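Local coordinates for endo-xylogalacturonan hydrolase A (Aspergillus tubingensis, PDB 4C2L), which hydrolyses the xylose-substituted galacturonan backbone of xylogalacturonan, a component of the hairy regions of pectin, at residues Pro185-Val199 and Asn208-Val222. Sequence-based numbering, arbitrary orientation.
Sequences PKNTDGFDIGESTYV and NDDDCVAFKPSSNYV. With NAG (2-acetamido-2-deoxy-beta-D-glucopyranose), chain B; SO4 (sulfate ion), chain E.
Strands 191-193 and 213-215 run parallel, their axes 4.8 Å apart at closest and 13° from parallel, joined by nearly straight bonds from Ala214 N to Phe191 O and from Ile193 N to Ala214 O. They belong to successive coils of the right-handed parallel beta-helix of glycoside hydrolase family 28. Ile193, Val199 and Val222 point into the core, where Ile193 CG2 meets Val222 CG2 at 3.8 Å.

Asp192 and Ala214 lie on the other face, beside the acidic site. Asp210, the proton donor by similarity, lies alongside Asp189, their carboxylate planes 37° apart. Asp210 OD1 takes Asp211 N on its anti lone pair, and water 2 joins Asp210 OD2 to Asn187 N and Asp209 O. Water 3 accepts from Lys216 NZ and bridges to Asp189 OD2 and Asp211 OD2. Lys216, bent at chi2, passes CE over the Asp192 carboxylate; its NZ is 2.9 Å from a sulfate oxygen, O3, and also bonds to Gly238 O.

Upstream, Asn208 ND2 donates to Thr188 O at 2.8 Å, from above the carbonyl plane. A chi1 of 46° sets Thr188 OG1 between its backbone N and carbonyl carbon, where it accepts from Asp209 N and donates to Pro185 O.

At the far end the chain turns a corner. The Tyr198 and Tyr221 rings lie in almost parallel planes but are strongly offset, with centroids 5.2 Å apart. A glycan NAG lies against Tyr221, C5 being 3.7 Å from its CD1.

Strand 159-162 pairs with strand 191-196 on one side, and strand 235-240 follows strand 213-215 on the other. Phe191 meets Phe170 edge-to-face, Cys212 is disulfide-bonded to Cys229, and Asp211 touches His233, an active-site residue by similarity. Helix 118-126 packs on Pro185 and Thr188 through Trp121, and strand 246-259 meets Phe215 and Ser219.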
loop_
_atom_site.group_PDB
_atom_site.type_symbol
_atom_site.label_atom_id
_atom_site.label_comp_id
_atom_site.label_asym_id
_atom_site.label_seq_id
_atom_site.Cartn_x
_atom_site.Cartn_y
_atom_site.Cartn_z
ATOM N N PRO A 185 -6.203 -11.581 -6.988
ATOM C CA PRO A 185 -4.998 -10.780 -7.238
ATOM C C PRO A 185 -4.213 -10.602 -5.927
ATOM O O PRO A 185 -4.249 -9.540 -5.308
ATOM C CB PRO A 185 -5.557 -9.453 -7.742
ATOM C CG PRO A 185 -6.949 -9.366 -7.193
ATOM C CD PRO A 185 -7.438 -10.775 -7.017
ATOM N N LYS A 186 -3.513 -11.656 -5.517
ATOM C CA LYS A 186 -2.822 -11.677 -4.221
ATOM C C LYS A 186 -1.745 -10.595 -4.112
ATOM O O LYS A 186 -1.044 -10.324 -5.078
ATOM C CB LYS A 186 -2.139 -13.028 -4.014
ATOM C CG LYS A 186 -3.078 -14.193 -3.787
ATOM C CD LYS A 186 -3.743 -14.128 -2.433
ATOM C CE LYS A 186 -4.422 -15.456 -2.117
ATOM N NZ LYS A 186 -5.110 -15.392 -0.791
ATOM N N ASN A 187 -1.618 -10.004 -2.924
ATOM C CA ASN A 187 -0.509 -9.095 -2.610
ATOM C C ASN A 187 -0.480 -7.858 -3.497
ATOM O O ASN A 187 0.590 -7.326 -3.778
ATOM C CB ASN A 187 0.829 -9.846 -2.698
ATOM C CG ASN A 187 0.827 -11.122 -1.873
ATOM O OD1 ASN A 187 0.819 -12.225 -2.421
ATOM N ND2 ASN A 187 0.821 -10.972 -0.538
ATOM N N THR A 188 -1.659 -7.417 -3.937
ATOM C CA THR A 188 -1.756 -6.211 -4.747
ATOM C C THR A 188 -1.867 -4.967 -3.862
ATOM O O THR A 188 -2.799 -4.172 -4.011
ATOM C CB THR A 188 -2.900 -6.303 -5.772
ATOM O OG1 THR A 188 -4.087 -6.812 -5.138
ATOM C CG2 THR A 188 -2.471 -7.246 -6.923
ATOM N N ASP A 189 -0.908 -4.799 -2.932
ATOM C CA ASP A 189 -0.925 -3.638 -2.018
ATOM C C ASP A 189 -1.023 -2.340 -2.818
ATOM O O ASP A 189 -0.326 -2.175 -3.825
ATOM C CB ASP A 189 0.385 -3.533 -1.227
ATOM C CG ASP A 189 0.697 -4.748 -0.385
ATOM O OD1 ASP A 189 0.127 -5.834 -0.603
ATOM O OD2 ASP A 189 1.575 -4.610 0.508
ATOM N N GLY A 190 -1.859 -1.397 -2.382
ATOM C CA GLY A 190 -1.930 -0.119 -3.078
ATOM C C GLY A 190 -0.639 0.683 -2.956
ATOM O O GLY A 190 -0.099 1.189 -3.947
ATOM N N PHE A 191 -0.170 0.854 -1.725
ATOM C CA PHE A 191 1.013 1.677 -1.464
ATOM C C PHE A 191 1.771 1.023 -0.345
ATOM O O PHE A 191 1.226 0.843 0.742
ATOM C CB PHE A 191 0.612 3.096 -1.005
ATOM C CG PHE A 191 -0.272 3.805 -1.970
ATOM C CD1 PHE A 191 -1.648 3.597 -1.952
ATOM C CD2 PHE A 191 0.271 4.653 -2.928
ATOM C CE1 PHE A 191 -2.471 4.242 -2.860
ATOM C CE2 PHE A 191 -0.556 5.305 -3.839
ATOM C CZ PHE A 191 -1.926 5.089 -3.803
ATOM N N ASP A 192 3.030 0.667 -0.608
ATOM C CA ASP A 192 3.907 0.170 0.436
ATOM C C ASP A 192 4.893 1.296 0.672
ATOM O O ASP A 192 5.768 1.535 -0.175
ATOM C CB ASP A 192 4.667 -1.071 -0.040
ATOM C CG ASP A 192 3.862 -2.359 0.097
ATOM O OD1 ASP A 192 2.717 -2.344 0.577
ATOM O OD2 ASP A 192 4.415 -3.397 -0.280
ATOM N N ILE A 193 4.735 2.010 1.785
ATOM C CA ILE A 193 5.558 3.194 2.042
ATOM C C ILE A 193 6.611 2.836 3.072
ATOM O O ILE A 193 6.288 2.624 4.236
ATOM C CB ILE A 193 4.694 4.400 2.507
ATOM C CG1 ILE A 193 3.546 4.660 1.501
ATOM C CG2 ILE A 193 5.572 5.642 2.718
ATOM C CD1 ILE A 193 3.994 4.979 0.079
ATOM N N GLY A 194 7.858 2.719 2.616
ATOM C CA GLY A 194 8.975 2.384 3.483
ATOM C C GLY A 194 9.826 3.609 3.761
ATOM O O GLY A 194 9.298 4.703 4.010
ATOM N N GLU A 195 11.148 3.423 3.707
ATOM C CA GLU A 195 12.097 4.461 4.074
ATOM C C GLU A 195 11.898 5.696 3.215
ATOM O O GLU A 195 12.235 5.704 2.016
ATOM C CB GLU A 195 13.530 3.939 3.923
ATOM C CG GLU A 195 14.569 4.880 4.513
ATOM C CD GLU A 195 15.982 4.577 4.042
ATOM O OE1 GLU A 195 16.198 3.603 3.290
ATOM O OE2 GLU A 195 16.892 5.339 4.427
ATOM N N SER A 196 11.324 6.736 3.821
ATOM C CA SER A 196 10.963 7.938 3.100
ATOM C C SER A 196 10.513 8.982 4.090
ATOM O O SER A 196 10.241 8.663 5.252
ATOM C CB SER A 196 9.810 7.661 2.108
ATOM O OG SER A 196 8.672 7.158 2.792
ATOM N N THR A 197 10.426 10.219 3.627
ATOM C CA THR A 197 9.828 11.303 4.403
ATOM C C THR A 197 8.949 12.154 3.504
ATOM O O THR A 197 9.267 12.348 2.331
ATOM C CB THR A 197 10.902 12.205 5.051
ATOM O OG1 THR A 197 11.759 12.723 4.028
ATOM C CG2 THR A 197 11.731 11.421 6.060
ATOM N N TYR A 198 7.859 12.667 4.068
ATOM C CA TYR A 198 6.952 13.594 3.395
ATOM C C TYR A 198 6.335 12.959 2.153
ATOM O O TYR A 198 6.438 13.476 1.031
ATOM C CB TYR A 198 7.635 14.938 3.093
ATOM C CG TYR A 198 8.378 15.481 4.296
ATOM C CD1 TYR A 198 7.687 15.941 5.424
ATOM C CD2 TYR A 198 9.767 15.525 4.308
ATOM C CE1 TYR A 198 8.376 16.420 6.534
ATOM C CE2 TYR A 198 10.464 16.015 5.406
ATOM C CZ TYR A 198 9.765 16.453 6.512
ATOM O OH TYR A 198 10.482 16.925 7.602
ATOM N N VAL A 199 5.706 11.815 2.375
ATOM C CA VAL A 199 4.902 11.160 1.352
ATOM C C VAL A 199 3.444 11.526 1.613
ATOM O O VAL A 199 2.972 11.462 2.756
ATOM C CB VAL A 199 5.089 9.624 1.388
ATOM C CG1 VAL A 199 4.122 8.932 0.435
ATOM C CG2 VAL A 199 6.530 9.255 1.029
ATOM N N ASN A 208 -8.561 -3.926 -4.567
ATOM C CA ASN A 208 -7.447 -4.885 -4.584
ATOM C C ASN A 208 -7.687 -6.053 -3.634
ATOM O O ASN A 208 -8.818 -6.326 -3.262
ATOM C CB ASN A 208 -6.136 -4.156 -4.231
ATOM C CG ASN A 208 -6.068 -3.753 -2.761
ATOM O OD1 ASN A 208 -7.078 -3.763 -2.064
ATOM N ND2 ASN A 208 -4.881 -3.394 -2.294
ATOM N N ASP A 209 -6.620 -6.743 -3.248
ATOM C CA ASP A 209 -6.758 -7.904 -2.381
ATOM C C ASP A 209 -5.664 -7.954 -1.327
ATOM O O ASP A 209 -5.332 -9.022 -0.821
ATOM C CB ASP A 209 -6.783 -9.200 -3.215
ATOM C CG ASP A 209 -7.106 -10.427 -2.391
ATOM O OD1 ASP A 209 -7.994 -10.345 -1.507
ATOM O OD2 ASP A 209 -6.441 -11.474 -2.602
ATOM N N ASP A 210 -5.115 -6.800 -0.973
ATOM C CA ASP A 210 -4.132 -6.764 0.118
ATOM C C ASP A 210 -4.149 -5.382 0.732
ATOM O O ASP A 210 -5.114 -4.662 0.549
ATOM C CB ASP A 210 -2.727 -7.188 -0.346
ATOM C CG ASP A 210 -1.945 -7.894 0.771
ATOM O OD1 ASP A 210 -1.703 -7.262 1.834
ATOM O OD2 ASP A 210 -1.603 -9.093 0.614
ATOM N N ASP A 211 -3.130 -5.021 1.507
ATOM C CA ASP A 211 -3.141 -3.712 2.157
ATOM C C ASP A 211 -3.456 -2.579 1.192
ATOM O O ASP A 211 -2.918 -2.522 0.088
ATOM C CB ASP A 211 -1.784 -3.447 2.834
ATOM C CG ASP A 211 -1.526 -4.400 3.983
ATOM O OD1 ASP A 211 -2.509 -4.833 4.605
ATOM O OD2 ASP A 211 -0.355 -4.715 4.276
ATOM N N CYS A 212 -4.338 -1.689 1.620
ATOM C CA CYS A 212 -4.624 -0.469 0.901
ATOM C C CYS A 212 -3.369 0.423 0.941
ATOM O O CYS A 212 -2.791 0.767 -0.095
ATOM C CB CYS A 212 -5.843 0.226 1.535
ATOM S SG CYS A 212 -6.464 1.471 0.394
ATOM N N VAL A 213 -2.940 0.760 2.153
ATOM C CA VAL A 213 -1.680 1.470 2.388
ATOM C C VAL A 213 -1.011 0.690 3.495
ATOM O O VAL A 213 -1.663 0.361 4.495
ATOM C CB VAL A 213 -1.905 2.937 2.850
ATOM C CG1 VAL A 213 -0.560 3.615 3.142
ATOM C CG2 VAL A 213 -2.685 3.733 1.799
ATOM N N ALA A 214 0.263 0.338 3.295
ATOM C CA ALA A 214 1.039 -0.306 4.330
ATOM C C ALA A 214 2.204 0.594 4.668
ATOM O O ALA A 214 2.935 1.048 3.771
ATOM C CB ALA A 214 1.530 -1.677 3.877
ATOM N N PHE A 215 2.339 0.893 5.958
ATOM C CA PHE A 215 3.474 1.647 6.423
ATOM C C PHE A 215 4.545 0.681 6.865
ATOM O O PHE A 215 4.392 -0.081 7.836
ATOM C CB PHE A 215 3.071 2.622 7.524
ATOM C CG PHE A 215 1.893 3.476 7.153
ATOM C CD1 PHE A 215 2.053 4.572 6.310
ATOM C CD2 PHE A 215 0.622 3.151 7.608
ATOM C CE1 PHE A 215 0.962 5.366 5.953
ATOM C CE2 PHE A 215 -0.483 3.938 7.261
ATOM C CZ PHE A 215 -0.310 5.036 6.417
ATOM N N LYS A 216 5.629 0.710 6.109
ATOM C CA LYS A 216 6.709 -0.243 6.277
ATOM C C LYS A 216 7.839 0.425 7.066
ATOM O O LYS A 216 7.803 1.640 7.284
ATOM C CB LYS A 216 7.184 -0.695 4.896
ATOM C CG LYS A 216 6.075 -1.351 4.076
ATOM C CD LYS A 216 5.570 -2.619 4.771
ATOM C CE LYS A 216 4.789 -3.534 3.822
ATOM N NZ LYS A 216 4.130 -4.630 4.592
ATOM N N PRO A 217 8.850 -0.360 7.473
ATOM C CA PRO A 217 9.936 0.178 8.297
ATOM C C PRO A 217 10.573 1.429 7.714
ATOM O O PRO A 217 10.803 1.516 6.496
ATOM C CB PRO A 217 10.932 -0.982 8.334
ATOM C CG PRO A 217 10.046 -2.175 8.336
ATOM C CD PRO A 217 8.962 -1.827 7.337
ATOM N N SER A 218 10.842 2.389 8.594
ATOM C CA SER A 218 11.441 3.695 8.276
ATOM C C SER A 218 10.538 4.697 7.553
ATOM O O SER A 218 11.017 5.746 7.105
ATOM C CB SER A 218 12.818 3.562 7.596
ATOM O OG SER A 218 13.640 2.711 8.374
ATOM N N SER A 219 9.238 4.411 7.446
ATOM C CA SER A 219 8.330 5.458 6.984
ATOM C C SER A 219 8.189 6.537 8.057
ATOM O O SER A 219 8.142 6.241 9.259
ATOM C CB SER A 219 6.957 4.910 6.566
ATOM O OG SER A 219 6.430 4.027 7.536
ATOM N N ASN A 220 8.136 7.783 7.606
ATOM C CA ASN A 220 8.109 8.938 8.512
ATOM C C ASN A 220 7.455 10.096 7.790
ATOM O O ASN A 220 7.767 10.377 6.626
ATOM C CB ASN A 220 9.557 9.307 8.894
ATOM C CG ASN A 220 9.651 10.332 10.013
ATOM O OD1 ASN A 220 8.674 10.626 10.710
ATOM N ND2 ASN A 220 10.860 10.888 10.190
ATOM N N TYR A 221 6.551 10.782 8.486
ATOM C CA TYR A 221 5.818 11.921 7.915
ATOM C C TYR A 221 5.064 11.512 6.647
ATOM O O TYR A 221 5.369 11.977 5.537
ATOM C CB TYR A 221 6.736 13.117 7.662
ATOM C CG TYR A 221 7.322 13.684 8.934
ATOM C CD1 TYR A 221 6.504 14.286 9.888
ATOM C CD2 TYR A 221 8.693 13.622 9.177
ATOM C CE1 TYR A 221 7.034 14.799 11.067
ATOM C CE2 TYR A 221 9.237 14.146 10.353
ATOM C CZ TYR A 221 8.397 14.729 11.286
ATOM O OH TYR A 221 8.927 15.243 12.449
ATOM N N VAL A 222 4.076 10.650 6.833
ATOM C CA VAL A 222 3.183 10.236 5.743
ATOM C C VAL A 222 1.792 10.755 6.052
ATOM O O VAL A 222 1.296 10.605 7.182
ATOM C CB VAL A 222 3.131 8.700 5.562
ATOM C CG1 VAL A 222 2.293 8.320 4.329
ATOM C CG2 VAL A 222 4.548 8.138 5.437
HETATM C C1 NAG B . 3.135 16.813 10.141
HETATM C C2 NAG B . 2.242 17.608 9.176
HETATM C C3 NAG B . 2.967 18.154 7.946
HETATM C C4 NAG B . 4.396 18.619 8.214
HETATM C C5 NAG B . 5.124 17.654 9.159
HETATM C C6 NAG B . 6.499 18.186 9.537
HETATM C C7 NAG B . -0.087 16.931 9.187
HETATM C C8 NAG B . -1.141 16.025 8.616
HETATM N N2 NAG B . 1.142 16.787 8.700
HETATM O O3 NAG B . 2.224 19.261 7.502
HETATM O O4 NAG B . 5.082 18.743 6.981
HETATM O O5 NAG B . 4.371 17.471 10.347
HETATM O O6 NAG B . 6.311 19.383 10.257
HETATM O O7 NAG B . -0.357 17.745 10.063
HETATM S S SO4 E . 3.574 -8.128 5.458
HETATM O O1 SO4 E . 2.289 -8.680 4.979
HETATM O O2 SO4 E . 4.230 -9.148 6.315
HETATM O O3 SO4 E . 3.248 -6.896 6.191
HETATM O O4 SO4 E . 4.463 -7.868 4.312
HETATM O O HOH W 1 -7.347 -13.677 -1.098
HETATM O O HOH W 2 -3.175 -10.876 -0.784
HETATM O O HOH W 3 1.987 -5.247 2.951
#